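Local structure of periplasmic oligopeptide-binding protein (Burkholderia pseudomallei, 3ZS6) at residues S17-A21 / A168-P172; K100-E106 / R421-Q426; I231-I237 / D478-Y484; K276-E280 / N465-M469; K312-R316 / R452-T457. The protein binds oligopeptides in the periplasm and probably delivers them to an ABC transporter for uptake. One frame throughout, in Å; residues are numbered along the deposited sequence. Where two conformers were deposited one is given.

Contact 1: residues S17-A21 / A168-P172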
# COMPACT_ATOMS: atom_id res chain seq x y z
N SER A 17 8.90 6.63 -7.60
CA SER A 17 10.32 6.70 -7.29
C SER A 17 10.87 5.28 -7.23
O SER A 17 10.11 4.33 -7.05
CB SER A 17 10.51 7.39 -5.93
OG SER A 17 11.87 7.38 -5.50
N LEU A 18 12.18 5.14 -7.41
CA LEU A 18 12.84 3.86 -7.19
C LEU A 18 13.84 3.98 -6.05
O LEU A 18 14.63 3.06 -5.81
CB LEU A 18 13.53 3.37 -8.47
CG LEU A 18 12.59 2.95 -9.60
CD1 LEU A 18 13.38 2.47 -10.81
CD2 LEU A 18 11.62 1.87 -9.14
N ASP A 19 13.80 5.11 -5.35
CA ASP A 19 14.57 5.31 -4.12
C ASP A 19 13.74 4.75 -2.96
O ASP A 19 12.64 5.24 -2.69
CB ASP A 19 14.83 6.81 -3.92
CG ASP A 19 15.73 7.11 -2.73
OD1 ASP A 19 15.79 6.30 -1.78
OD2 ASP A 19 16.39 8.18 -2.75
N PRO A 20 14.26 3.72 -2.28
CA PRO A 20 13.51 3.11 -1.17
C PRO A 20 12.93 4.13 -0.20
O PRO A 20 11.85 3.91 0.34
CB PRO A 20 14.56 2.23 -0.48
CG PRO A 20 15.44 1.80 -1.62
CD PRO A 20 15.52 3.01 -2.54
N ALA A 21 13.63 5.24 0.02
CA ALA A 21 13.16 6.25 0.96
C ALA A 21 11.94 7.03 0.47
O ALA A 21 11.27 7.70 1.25
CB ALA A 21 14.29 7.21 1.33
N ALA A 168 20.19 11.83 -8.83
CA ALA A 168 20.29 11.02 -10.04
C ALA A 168 20.79 9.61 -9.75
O ALA A 168 21.14 8.86 -10.67
CB ALA A 168 21.22 11.70 -11.06
N TRP A 169 20.81 9.23 -8.48
CA TRP A 169 21.41 7.94 -8.13
C TRP A 169 20.59 6.75 -8.61
O TRP A 169 21.14 5.69 -8.90
CB TRP A 169 21.78 7.86 -6.64
CG TRP A 169 20.66 7.53 -5.68
CD1 TRP A 169 19.92 8.41 -4.94
CD2 TRP A 169 20.21 6.22 -5.31
NE1 TRP A 169 19.02 7.73 -4.15
CE2 TRP A 169 19.18 6.38 -4.36
CE3 TRP A 169 20.57 4.93 -5.70
CZ2 TRP A 169 18.50 5.30 -3.80
CZ3 TRP A 169 19.90 3.85 -5.14
CH2 TRP A 169 18.88 4.04 -4.20
N THR A 170 19.28 6.93 -8.75
CA THR A 170 18.40 5.86 -9.24
C THR A 170 18.32 5.75 -10.76
O THR A 170 17.64 4.87 -11.28
CB THR A 170 16.95 5.98 -8.69
OG1 THR A 170 16.40 7.26 -9.03
CG2 THR A 170 16.93 5.81 -7.16
N ARG A 171 19.01 6.64 -11.47
CA ARG A 171 19.10 6.50 -12.93
C ARG A 171 19.83 5.20 -13.27
O ARG A 171 20.78 4.82 -12.58
CB ARG A 171 19.78 7.70 -13.57
CG ARG A 171 19.01 9.01 -13.43
CD ARG A 171 19.74 10.15 -14.13
NE ARG A 171 19.40 11.46 -13.57
CZ ARG A 171 18.45 12.26 -14.04
NH1 ARG A 171 17.74 11.90 -15.11
NH2 ARG A 171 18.21 13.43 -13.46
N PRO A 172 19.40 4.52 -14.34
CA PRO A 172 19.96 3.23 -14.74
C PRO A 172 21.49 3.22 -14.77
O PRO A 172 22.12 2.22 -14.43
CB PRO A 172 19.39 3.04 -16.15
CG PRO A 172 18.06 3.74 -16.10
CD PRO A 172 18.26 4.93 -15.19
O HOH W 1 13.85 7.54 -8.24

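Contact 2: residues K100-E106 / R421-Q426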
# COMPACT_ATOMS: atom_id res chain seq x y z
N LYS A 100 7.99 10.33 2.69
CA LYS A 100 6.57 10.25 3.02
C LYS A 100 6.21 8.91 3.65
O LYS A 100 5.04 8.64 3.93
CB LYS A 100 5.70 10.50 1.78
CG LYS A 100 5.72 11.95 1.29
CD LYS A 100 5.19 12.87 2.38
CE LYS A 100 4.86 14.26 1.84
NZ LYS A 100 4.27 15.14 2.90
N TYR A 101 7.21 8.06 3.87
CA TYR A 101 6.94 6.73 4.41
C TYR A 101 7.69 6.41 5.69
O TYR A 101 8.20 5.31 5.86
CB TYR A 101 7.20 5.63 3.37
CG TYR A 101 6.10 4.58 3.31
CD1 TYR A 101 4.96 4.80 2.54
CD2 TYR A 101 6.19 3.40 4.03
CE1 TYR A 101 3.95 3.86 2.47
CE2 TYR A 101 5.17 2.44 3.97
CZ TYR A 101 4.06 2.68 3.18
OH TYR A 101 3.03 1.77 3.10
N THR A 102 7.75 7.38 6.60
CA THR A 102 8.41 7.15 7.89
C THR A 102 7.65 6.17 8.78
O THR A 102 8.17 5.71 9.80
CB THR A 102 8.64 8.47 8.65
OG1 THR A 102 7.39 9.16 8.78
CG2 THR A 102 9.63 9.37 7.89
N ILE A 103 6.42 5.83 8.41
CA ILE A 103 5.59 4.97 9.25
C ILE A 103 6.24 3.62 9.57
O ILE A 103 6.10 3.12 10.69
CB ILE A 103 4.19 4.73 8.63
CG1 ILE A 103 4.31 4.16 7.22
CG2 ILE A 103 3.37 6.04 8.63
CD1 ILE A 103 2.99 3.75 6.59
N LEU A 104 6.96 3.04 8.61
CA LEU A 104 7.57 1.73 8.83
C LEU A 104 8.72 1.74 9.84
O LEU A 104 8.90 0.77 10.58
CB LEU A 104 8.04 1.10 7.51
CG LEU A 104 6.93 0.53 6.62
CD1 LEU A 104 7.51 -0.19 5.40
CD2 LEU A 104 6.04 -0.39 7.42
N VAL A 105 9.47 2.83 9.88
CA VAL A 105 10.59 2.91 10.82
C VAL A 105 10.11 3.44 12.17
O VAL A 105 10.84 3.44 13.15
CB VAL A 105 11.73 3.79 10.26
CG1 VAL A 105 11.38 5.27 10.41
CG2 VAL A 105 13.04 3.46 10.96
N GLU A 106 8.86 3.86 12.21
CA GLU A 106 8.30 4.48 13.41
C GLU A 106 8.29 3.54 14.62
O GLU A 106 8.31 4.00 15.76
CB GLU A 106 6.90 5.01 13.13
CG GLU A 106 6.58 6.34 13.77
CD GLU A 106 5.25 6.90 13.30
OE1 GLU A 106 5.16 7.31 12.13
OE2 GLU A 106 4.29 6.93 14.11
N ARG A 421 -3.81 7.64 12.55
CA ARG A 421 -3.05 8.07 13.73
C ARG A 421 -2.59 9.52 13.57
O ARG A 421 -2.12 9.91 12.50
CB ARG A 421 -1.80 7.19 13.95
CG ARG A 421 -2.08 5.84 14.58
CD ARG A 421 -0.77 5.13 14.96
NE ARG A 421 0.14 5.01 13.83
CZ ARG A 421 1.15 5.85 13.59
NH1 ARG A 421 1.38 6.88 14.41
NH2 ARG A 421 1.93 5.66 12.54
N CYS A 422 -2.73 10.31 14.64
CA CYS A 422 -2.28 11.70 14.64
C CYS A 422 -0.85 11.80 14.15
O CYS A 422 0.04 11.12 14.67
CB CYS A 422 -2.34 12.29 16.05
SG CYS A 422 -3.98 12.43 16.80
N GLY A 423 -0.61 12.65 13.16
CA GLY A 423 0.75 12.91 12.73
C GLY A 423 1.43 11.85 11.87
O GLY A 423 2.57 12.04 11.45
N SER A 424 0.75 10.74 11.58
CA SER A 424 1.33 9.72 10.70
C SER A 424 1.63 10.29 9.32
O SER A 424 0.86 11.09 8.79
CB SER A 424 0.39 8.53 10.56
OG SER A 424 0.72 7.78 9.42
N SER A 425 2.74 9.86 8.72
CA SER A 425 3.13 10.36 7.40
C SER A 425 2.15 9.93 6.31
O SER A 425 2.14 10.51 5.23
CB SER A 425 4.56 9.90 7.05
OG SER A 425 4.61 8.55 6.62
N GLN A 426 1.34 8.92 6.57
CA GLN A 426 0.37 8.47 5.58
C GLN A 426 -1.08 8.77 6.01
O GLN A 426 -2.04 8.28 5.40
CB GLN A 426 0.57 6.98 5.24
CG GLN A 426 1.80 6.70 4.37
CD GLN A 426 1.64 7.22 2.95
OE1 GLN A 426 0.58 7.08 2.35
NE2 GLN A 426 2.70 7.81 2.41
O HOH W 2 5.07 8.75 10.18

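Contact 3: residues I231-I237 / D478-Y484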
# COMPACT_ATOMS: atom_id res chain seq x y z
N ILE A 231 1.64 -8.87 -22.89
CA ILE A 231 1.75 -8.84 -21.44
C ILE A 231 1.49 -10.24 -20.89
O ILE A 231 0.64 -10.95 -21.43
CB ILE A 231 0.70 -7.87 -20.85
CG1 ILE A 231 1.00 -6.44 -21.29
CG2 ILE A 231 0.67 -7.98 -19.33
CD1 ILE A 231 -0.08 -5.45 -20.90
N ASP A 232 2.19 -10.64 -19.84
CA ASP A 232 1.97 -11.98 -19.28
C ASP A 232 1.18 -11.95 -17.98
O ASP A 232 0.73 -12.99 -17.49
CB ASP A 232 3.30 -12.69 -19.00
CG ASP A 232 4.24 -12.69 -20.19
OD1 ASP A 232 3.91 -13.34 -21.20
OD2 ASP A 232 5.30 -12.04 -20.10
N TYR A 233 1.01 -10.75 -17.43
CA TYR A 233 0.64 -10.58 -16.03
C TYR A 233 0.03 -9.19 -15.89
O TYR A 233 0.76 -8.20 -15.92
CB TYR A 233 1.94 -10.68 -15.21
CG TYR A 233 1.84 -10.75 -13.70
CD1 TYR A 233 1.42 -9.65 -12.95
CD2 TYR A 233 2.21 -11.90 -13.01
CE1 TYR A 233 1.36 -9.70 -11.56
CE2 TYR A 233 2.16 -11.97 -11.61
CZ TYR A 233 1.73 -10.86 -10.90
OH TYR A 233 1.66 -10.92 -9.52
N THR A 234 -1.29 -9.11 -15.76
CA THR A 234 -1.94 -7.80 -15.66
C THR A 234 -2.01 -7.32 -14.22
O THR A 234 -1.81 -8.08 -13.29
CB THR A 234 -3.40 -7.82 -16.22
OG1 THR A 234 -4.26 -8.52 -15.31
CG2 THR A 234 -3.46 -8.46 -17.61
N TYR A 235 -2.35 -6.05 -14.06
CA TYR A 235 -2.55 -5.49 -12.73
C TYR A 235 -3.87 -5.99 -12.14
O TYR A 235 -3.92 -6.49 -11.00
CB TYR A 235 -2.54 -3.97 -12.79
CG TYR A 235 -3.01 -3.31 -11.52
CD1 TYR A 235 -2.27 -3.43 -10.34
CD2 TYR A 235 -4.18 -2.57 -11.50
CE1 TYR A 235 -2.70 -2.83 -9.17
CE2 TYR A 235 -4.61 -1.95 -10.33
CZ TYR A 235 -3.87 -2.09 -9.17
OH TYR A 235 -4.30 -1.49 -8.01
N SER A 236 -4.94 -5.88 -12.91
CA SER A 236 -6.27 -6.30 -12.48
C SER A 236 -7.08 -6.78 -13.69
O SER A 236 -6.53 -7.29 -14.65
CB SER A 236 -6.97 -5.14 -11.78
OG SER A 236 -8.29 -5.48 -11.38
N ILE A 237 -8.40 -6.60 -13.63
CA ILE A 237 -9.25 -6.78 -14.80
C ILE A 237 -10.21 -5.60 -14.91
O ILE A 237 -10.48 -4.94 -13.91
CB ILE A 237 -10.07 -8.08 -14.72
CG1 ILE A 237 -10.75 -8.21 -13.36
CG2 ILE A 237 -9.18 -9.31 -14.98
CD1 ILE A 237 -11.85 -9.24 -13.34
N ASP A 478 -8.40 -10.19 -8.30
CA ASP A 478 -8.59 -10.72 -9.64
C ASP A 478 -7.66 -10.08 -10.66
O ASP A 478 -7.64 -8.86 -10.82
CB ASP A 478 -10.04 -10.54 -10.10
CG ASP A 478 -11.01 -11.42 -9.33
OD1 ASP A 478 -10.63 -11.96 -8.27
OD2 ASP A 478 -12.17 -11.56 -9.77
N ARG A 479 -6.90 -10.92 -11.36
CA ARG A 479 -6.05 -10.47 -12.45
C ARG A 479 -5.79 -11.64 -13.41
O ARG A 479 -6.08 -12.80 -13.08
CB ARG A 479 -4.73 -9.90 -11.91
CG ARG A 479 -3.79 -10.92 -11.25
CD ARG A 479 -2.33 -10.43 -11.26
NE ARG A 479 -2.18 -9.11 -10.65
CZ ARG A 479 -1.95 -8.90 -9.35
NH1 ARG A 479 -1.83 -9.93 -8.52
NH2 ARG A 479 -1.85 -7.66 -8.89
N LEU A 480 -5.27 -11.33 -14.59
CA LEU A 480 -4.94 -12.35 -15.58
C LEU A 480 -3.44 -12.63 -15.56
O LEU A 480 -2.63 -11.70 -15.64
CB LEU A 480 -5.37 -11.91 -16.99
CG LEU A 480 -6.88 -11.87 -17.24
CD1 LEU A 480 -7.24 -10.99 -18.44
CD2 LEU A 480 -7.45 -13.29 -17.42
N VAL A 481 -3.09 -13.90 -15.45
CA VAL A 481 -1.70 -14.34 -15.50
C VAL A 481 -1.65 -15.57 -16.40
O VAL A 481 -2.40 -16.52 -16.21
CB VAL A 481 -1.15 -14.68 -14.10
CG1 VAL A 481 0.28 -15.20 -14.19
CG2 VAL A 481 -1.22 -13.46 -13.16
N LYS A 482 -0.78 -15.53 -17.41
CA LYS A 482 -0.74 -16.58 -18.44
C LYS A 482 -0.53 -17.97 -17.84
O LYS A 482 0.11 -18.13 -16.79
CB LYS A 482 0.36 -16.26 -19.46
CG LYS A 482 0.11 -14.97 -20.25
CD LYS A 482 -0.97 -15.17 -21.32
CE LYS A 482 -1.15 -13.92 -22.18
NZ LYS A 482 -2.07 -14.19 -23.33
N SER A 483 -1.10 -18.99 -18.49
CA SER A 483 -0.99 -20.37 -18.04
C SER A 483 0.46 -20.86 -17.97
O SER A 483 0.77 -21.78 -17.21
CB SER A 483 -1.81 -21.31 -18.93
OG SER A 483 -3.19 -20.98 -18.84
N TYR A 484 1.34 -20.27 -18.78
CA TYR A 484 2.75 -20.66 -18.74
C TYR A 484 3.57 -19.98 -17.63
O TYR A 484 4.77 -20.22 -17.50
CB TYR A 484 3.42 -20.45 -20.10
CG TYR A 484 3.24 -19.07 -20.68
CD1 TYR A 484 3.98 -17.98 -20.21
CD2 TYR A 484 2.33 -18.85 -21.72
CE1 TYR A 484 3.81 -16.71 -20.75
CE2 TYR A 484 2.16 -17.59 -22.26
CZ TYR A 484 2.90 -16.52 -21.78
OH TYR A 484 2.72 -15.27 -22.34
O HOH W 3 -8.15 -7.05 -9.23

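Contact 4: residues K276-E280 / N465-M469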
# COMPACT_ATOMS: atom_id res chain seq x y z
N LYS A 276 -18.02 16.44 11.13
CA LYS A 276 -18.30 15.01 11.12
C LYS A 276 -19.69 14.67 10.57
O LYS A 276 -19.89 13.63 9.93
CB LYS A 276 -18.12 14.46 12.55
CG LYS A 276 -18.83 13.16 12.88
CD LYS A 276 -18.85 12.94 14.39
CE LYS A 276 -19.38 11.57 14.78
NZ LYS A 276 -20.78 11.32 14.31
N ARG A 277 -20.66 15.55 10.82
CA ARG A 277 -22.02 15.32 10.33
C ARG A 277 -22.09 15.33 8.80
O ARG A 277 -22.83 14.54 8.20
CB ARG A 277 -22.99 16.34 10.93
CG ARG A 277 -23.19 16.17 12.44
CD ARG A 277 -23.88 17.39 13.04
NE ARG A 277 -23.03 18.58 12.92
CZ ARG A 277 -23.32 19.76 13.46
NH1 ARG A 277 -24.44 19.91 14.17
NH2 ARG A 277 -22.49 20.79 13.29
N VAL A 278 -21.33 16.22 8.17
CA VAL A 278 -21.27 16.25 6.71
C VAL A 278 -20.59 14.99 6.16
O VAL A 278 -21.11 14.37 5.22
CB VAL A 278 -20.52 17.51 6.19
CG1 VAL A 278 -20.37 17.47 4.67
CG2 VAL A 278 -21.25 18.79 6.63
N ARG A 279 -19.46 14.60 6.75
CA ARG A 279 -18.73 13.41 6.28
C ARG A 279 -19.60 12.15 6.39
O ARG A 279 -19.66 11.33 5.46
CB ARG A 279 -17.42 13.21 7.07
CG ARG A 279 -16.47 14.43 7.03
CD ARG A 279 -15.03 14.09 7.48
NE ARG A 279 -14.96 13.68 8.88
CZ ARG A 279 -14.69 14.49 9.90
NH1 ARG A 279 -14.45 15.79 9.68
NH2 ARG A 279 -14.66 14.01 11.13
N GLU A 280 -20.28 12.02 7.52
CA GLU A 280 -21.17 10.91 7.79
C GLU A 280 -22.32 10.85 6.78
O GLU A 280 -22.65 9.78 6.26
CB GLU A 280 -21.73 11.06 9.21
CG GLU A 280 -22.58 9.91 9.68
CD GLU A 280 -23.06 10.11 11.11
OE1 GLU A 280 -22.69 11.13 11.73
OE2 GLU A 280 -23.79 9.23 11.61
N ASN A 465 -16.60 5.97 13.58
CA ASN A 465 -17.79 6.74 13.96
C ASN A 465 -17.61 8.22 13.67
O ASN A 465 -18.57 8.98 13.63
CB ASN A 465 -18.15 6.51 15.42
CG ASN A 465 -18.87 5.19 15.64
OD1 ASN A 465 -19.83 4.86 14.94
ND2 ASN A 465 -18.40 4.41 16.60
N ASP A 466 -16.36 8.63 13.45
CA ASP A 466 -16.05 10.00 13.04
C ASP A 466 -16.02 10.16 11.51
O ASP A 466 -15.94 11.28 11.00
CB ASP A 466 -14.73 10.46 13.65
CG ASP A 466 -14.85 10.78 15.15
OD1 ASP A 466 -15.99 10.91 15.65
OD2 ASP A 466 -13.81 10.92 15.82
N TYR A 467 -16.10 9.05 10.78
CA TYR A 467 -16.08 9.07 9.31
C TYR A 467 -15.00 9.99 8.73
O TYR A 467 -15.28 10.84 7.89
CB TYR A 467 -17.47 9.42 8.76
CG TYR A 467 -18.49 8.42 9.24
CD1 TYR A 467 -18.68 7.23 8.57
CD2 TYR A 467 -19.20 8.63 10.42
CE1 TYR A 467 -19.57 6.29 9.02
CE2 TYR A 467 -20.11 7.70 10.88
CZ TYR A 467 -20.28 6.53 10.17
OH TYR A 467 -21.18 5.57 10.61
N PRO A 468 -13.75 9.81 9.18
CA PRO A 468 -12.63 10.60 8.67
C PRO A 468 -12.40 10.40 7.18
O PRO A 468 -11.84 11.29 6.53
CB PRO A 468 -11.43 10.09 9.49
CG PRO A 468 -11.85 8.71 9.97
CD PRO A 468 -13.33 8.85 10.22
N MET A 469 -12.81 9.25 6.65
CA MET A 469 -12.82 9.01 5.21
C MET A 469 -14.03 8.14 4.88
O MET A 469 -14.82 7.82 5.77
CB MET A 469 -11.52 8.32 4.74
CG MET A 469 -11.19 7.03 5.50
SD MET A 469 -10.07 7.28 6.91
CE MET A 469 -8.48 7.47 6.06

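Contact 5: residues K312-R316 / R452-T457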
# COMPACT_ATOMS: atom_id res chain seq x y z
N LYS A 312 -5.55 -9.76 10.84
CA LYS A 312 -5.19 -10.07 12.22
C LYS A 312 -5.16 -8.81 13.11
O LYS A 312 -4.88 -7.71 12.64
CB LYS A 312 -3.82 -10.75 12.27
CG LYS A 312 -3.76 -12.09 11.57
CD LYS A 312 -2.33 -12.59 11.53
CE LYS A 312 -2.19 -13.81 10.61
NZ LYS A 312 -2.89 -15.01 11.13
N GLY A 313 -5.45 -8.99 14.39
CA GLY A 313 -5.35 -7.88 15.34
C GLY A 313 -6.64 -7.16 15.70
O GLY A 313 -6.67 -6.39 16.65
N VAL A 314 -7.71 -7.38 14.93
CA VAL A 314 -9.04 -6.91 15.36
C VAL A 314 -10.03 -8.07 15.37
O VAL A 314 -9.81 -9.08 14.71
CB VAL A 314 -9.59 -5.77 14.49
CG1 VAL A 314 -8.79 -4.50 14.70
CG2 VAL A 314 -9.61 -6.18 13.00
N GLN A 315 -11.11 -7.91 16.12
CA GLN A 315 -12.06 -9.01 16.27
C GLN A 315 -12.98 -9.11 15.07
O GLN A 315 -13.48 -10.19 14.75
CB GLN A 315 -12.88 -8.84 17.55
CG GLN A 315 -12.02 -8.65 18.79
CD GLN A 315 -12.83 -8.27 20.01
OE1 GLN A 315 -13.78 -7.49 19.93
NE2 GLN A 315 -12.47 -8.84 21.16
N ARG A 316 -13.19 -7.99 14.38
CA ARG A 316 -14.18 -7.91 13.33
C ARG A 316 -14.12 -6.54 12.68
O ARG A 316 -13.58 -5.60 13.27
CB ARG A 316 -15.58 -8.10 13.92
CG ARG A 316 -15.81 -7.25 15.16
CD ARG A 316 -17.22 -6.69 15.25
NE ARG A 316 -17.39 -5.88 16.45
CZ ARG A 316 -17.12 -4.58 16.53
NH1 ARG A 316 -16.66 -3.93 15.46
NH2 ARG A 316 -17.30 -3.93 17.67
N ARG A 452 -5.34 -7.28 23.35
CA ARG A 452 -4.88 -6.34 22.35
C ARG A 452 -5.98 -6.13 21.30
O ARG A 452 -6.35 -4.99 21.01
CB ARG A 452 -3.60 -6.85 21.68
CG ARG A 452 -3.07 -5.94 20.59
CD ARG A 452 -1.74 -6.44 20.03
NE ARG A 452 -1.20 -5.54 19.01
CZ ARG A 452 -1.32 -5.72 17.70
NH1 ARG A 452 -1.97 -6.78 17.23
NH2 ARG A 452 -0.78 -4.84 16.86
N ALA A 453 -6.49 -7.23 20.76
CA ALA A 453 -7.49 -7.17 19.69
C ALA A 453 -8.71 -6.36 20.10
O ALA A 453 -9.21 -5.54 19.34
CB ALA A 453 -7.90 -8.57 19.26
N ALA A 454 -9.19 -6.62 21.31
CA ALA A 454 -10.36 -5.95 21.84
C ALA A 454 -10.16 -4.44 21.81
O ALA A 454 -11.03 -3.69 21.35
CB ALA A 454 -10.65 -6.41 23.26
N LEU A 455 -9.01 -4.00 22.30
CA LEU A 455 -8.70 -2.57 22.34
C LEU A 455 -8.53 -1.97 20.93
O LEU A 455 -8.95 -0.85 20.68
CB LEU A 455 -7.45 -2.32 23.19
CG LEU A 455 -7.62 -2.56 24.69
CD1 LEU A 455 -6.39 -2.12 25.48
CD2 LEU A 455 -8.85 -1.83 25.21
N LEU A 456 -7.92 -2.72 20.01
CA LEU A 456 -7.76 -2.22 18.65
C LEU A 456 -9.11 -2.11 17.94
O LEU A 456 -9.33 -1.19 17.15
CB LEU A 456 -6.79 -3.09 17.84
CG LEU A 456 -5.33 -3.09 18.29
CD1 LEU A 456 -4.48 -3.89 17.31
CD2 LEU A 456 -4.80 -1.66 18.42
N THR A 457 -10.00 -3.05 18.24
CA THR A 457 -11.34 -3.04 17.67
C THR A 457 -12.09 -1.81 18.19
O THR A 457 -12.74 -1.09 17.43
CB THR A 457 -12.12 -4.32 18.03
OG1 THR A 457 -11.44 -5.46 17.50
CG2 THR A 457 -13.53 -4.27 17.47

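Contact 1: residues S17-A21 / A168-P172
Trp-169, Thr-170 and Asp-19 carry most of this small buried contact (193 Å²), in which the loop between strand 6-11 and helix 26-35 meets the loop between helix 159-165 and strand 181-187. Trp-169 and Thr-170 are the central residues of a type I beta turn from Ala-168 to Arg-171. Trp-169 NE1 donates a hydrogen bond to Asp-19 OD2 (3.0 Å), while Pro-20 CD rests at the same ring's edge, 3.9 Å from Trp-169 CH2. The CA-to-CB bond of Thr-170 points toward the other loop: Thr-170 CG2 lies 3.8 Å from Leu-18 C and 3.7 Å from Asp-19 N, and Thr-170 OG1 shares water 1 (2.7 Å) with Leu-18 N (3.0 Å). Asp-19 also belongs to an ST turn (Asp-19 N to Ser-17 OG, 3.0 Å) and an Asx turn (Ala-21 N to Asp-19 OD1, 3.0 Å). Since OD2 forms a salt bridge with Arg-91 of helix 82-93, the buried carboxylate has its charge balanced, and the indole N-H adds a neutral donor.

Contact 2: residues K100-E106 / R421-Q426
One backbone carbonyl, Lys-100 O, takes two side-chain hydrogen bonds from consecutive residues: Ser-425 OG at 2.7 Å and Gln-426 NE2 at 2.9 Å. Ser-424 OG accepts from Gln-426 N (3.1 Å) in an ST turn and is also hydrogen-bonded to Asp-418 O; a type II beta turn, Arg-421 to Ser-424, precedes it. Ile-103 packs against the same loop, its CG2 3.3 Å from Ser-424 OG. Water 2 joins Ser-425 N (3.0 Å), Thr-102 OG1 (2.7 Å) and Glu-106 OE1 (2.4 Å). Glu-106 OE2 forms a salt bridge with Arg-421 NH1 (2.9 Å); Arg-421 NH2 also pairs with Asp-418. The contact joins the two lobes beside the bound peptide, as in closed, liganded members of the family: Gln-426 packs on an apolar peptide side chain, and Tyr-101 OH, hydrogen-bonded to Asp-409, bonds weakly to the peptide backbone. Cys-422 is disulfide-bonded to Cys-432 within the loop between helices 414-417 and 434-443, while strand 401-407 supplies Trp-406 against Tyr-101, Ile-103 and Gln-426.

Contact 3: residues I231-I237 / D478-Y484
Backbone hydrogen bonds set the register. Thr-234 N donates to Leu-480 O (2.9 Å) and Lys-482 N to Asp-232 O (3.0 Å), so that Tyr-233 and Val-481, with CA atoms 4.5 Å apart, form an antiparallel, non-hydrogen-bonded pair, a single bridge. Close CA-H...O contacts lie beside these bonds, from Val-481 CA to Asp-232 O (3.4 Å) and from Tyr-233 CA to Leu-480 O (3.5 Å). Side chains extend the polar pairing in both directions. Thr-234 OG1 accepts from Leu-480 N (3.1 Å) and donates to Ser-236 O (2.7 Å); Arg-479 NE makes weak bonds to Thr-234 O (2.9 Å) and Tyr-235 O (3.2 Å), though its guanidinium has a stronger partner in Asp-495; and Tyr-484 OH donates to Asp-232 OD1 (2.5 Å). Water 3 joins Ser-236 OG (2.7 Å) to Asp-478 O (2.5 Å). The bridge continues the end of strand 470-480, and segment 231-237 is in turn backbone-bonded to Thr-8 and Gln-10 of strand 6-11. Segment 231-237 thus links the sheet of strand 470-480 with that of strand 6-11 in this family 5 solute-binding protein. Among the apolar contacts, Val-481 CG2 sits over the face of the Tyr-233 ring, 4.1 Å from its centroid, and Arg-479 CD makes an off-centre CH-pi contact with the same ring (4.3 Å to the centroid). Ile-237 CG2 meets Leu-480 CG at 4.1 Å, next to Ile-245 of helix 242-249.

Contact 4: residues K276-E280 / N465-M469
The chain leaving helix 449-464 crosses the first turn of helix 276-285, meeting Lys-276, Arg-279 and Glu-280 on the way. Asn-465 comes in by its backbone: its O lies only 2.9 Å from Lys-276 CE. Lys-276 NZ forms a salt bridge with Glu-280 OE1 (3.2 Å, a weak hydrogen bond), one turn on. Asp-466 offers both backbone and side chain. Its O accepts from Arg-279 NH2 (3.0 Å) and, more weakly, from Arg-279 NE (3.3 Å), while OD1 is 3.6 Å from Lys-276 CE; OD2 is hydrogen-bonded to Tyr-431 and Asn-433. At Tyr-467, with the largest area covered in this contact, phi turns positive (45°), the first departure from helical angles after the helix. This brings its O to Arg-279 NE (3.0 Å, a weak bond), next to Asp-466 O, so the guanidinium edge faces two successive carbonyls. The CA-to-CB bond of Tyr-467 points toward the helix, its CE2 3.5 Å from Glu-280 CG; its OH is hydrogen-bonded to Trp-322. Pro-468 follows with its CA 3.9 Å from Arg-279 NE. Arg-279 NH1 is hydrogen-bonded to Leu-273 O, ahead of the helix, and its side chain touches Leu-266 of strand 260-266. Glu-280 packs on Leu-337 of helix 327-340, and Met-469, just before strand 470-480, packs against Tyr-263 of strand 260-266.

Contact 5: residues K312-R316 / R452-T457
Thr-457 presents its methyl to the face of the Arg-316 guanidinium, CG2 lying 3.7 Å from Arg-316 CZ, while its hydroxyl turns to the backbone of the loop between strand 301-302 and helix 327-340. Gln-315 N donates to Thr-457 OG1 (2.8 Å, 175°), and the same OG1 donates back into helix 449-464 to Ala-453 O (2.9 Å). Val-314 sits over this turn, its CA 3.5 Å from Thr-457 OG1 and its CG1 4.0 Å from Leu-456 CB. Gly-313 approaches closest by its carbonyl: Gly-313 O is 3.2 Å from Ala-453 CA in a CA-H...O contact and 3.4 Å from Leu-456 CD1. A CB here would fall 3.4 Å from Arg-452 NH1 and collide with the preceding carbonyl, so the glycine suits both its backbone angles and the close packing. Arg-316 has its salt-bridge partner in Asp-461 and Arg-452 in Asp-412. With both arginines paired elsewhere, the segments are held by one short, nearly linear hydrogen bond and by close backbone and apolar packing.

Contact 2 is the one that touches the bound peptide, through Tyr-101 and Gln-426; it joins a loop from the early part of the chain to one beyond residue 420. Contact 1 comes within about 4 Å of it at the nearest atoms, without touching, centres 21 Å apart, and Ser-99 links them, its OG bonding Ala-21 O and Tyr-101 N. Contact 5 lies on helix 449-464 and contact 4 on the loop that follows it, with centres 22 Å apart; the centres of contacts 4 and 5 are 22 and 21 Å from that of contact 2. Contact 3, whose second segment starts on the end of strand 470-480, is more remote: its centre is 32 Å from that of contact 2.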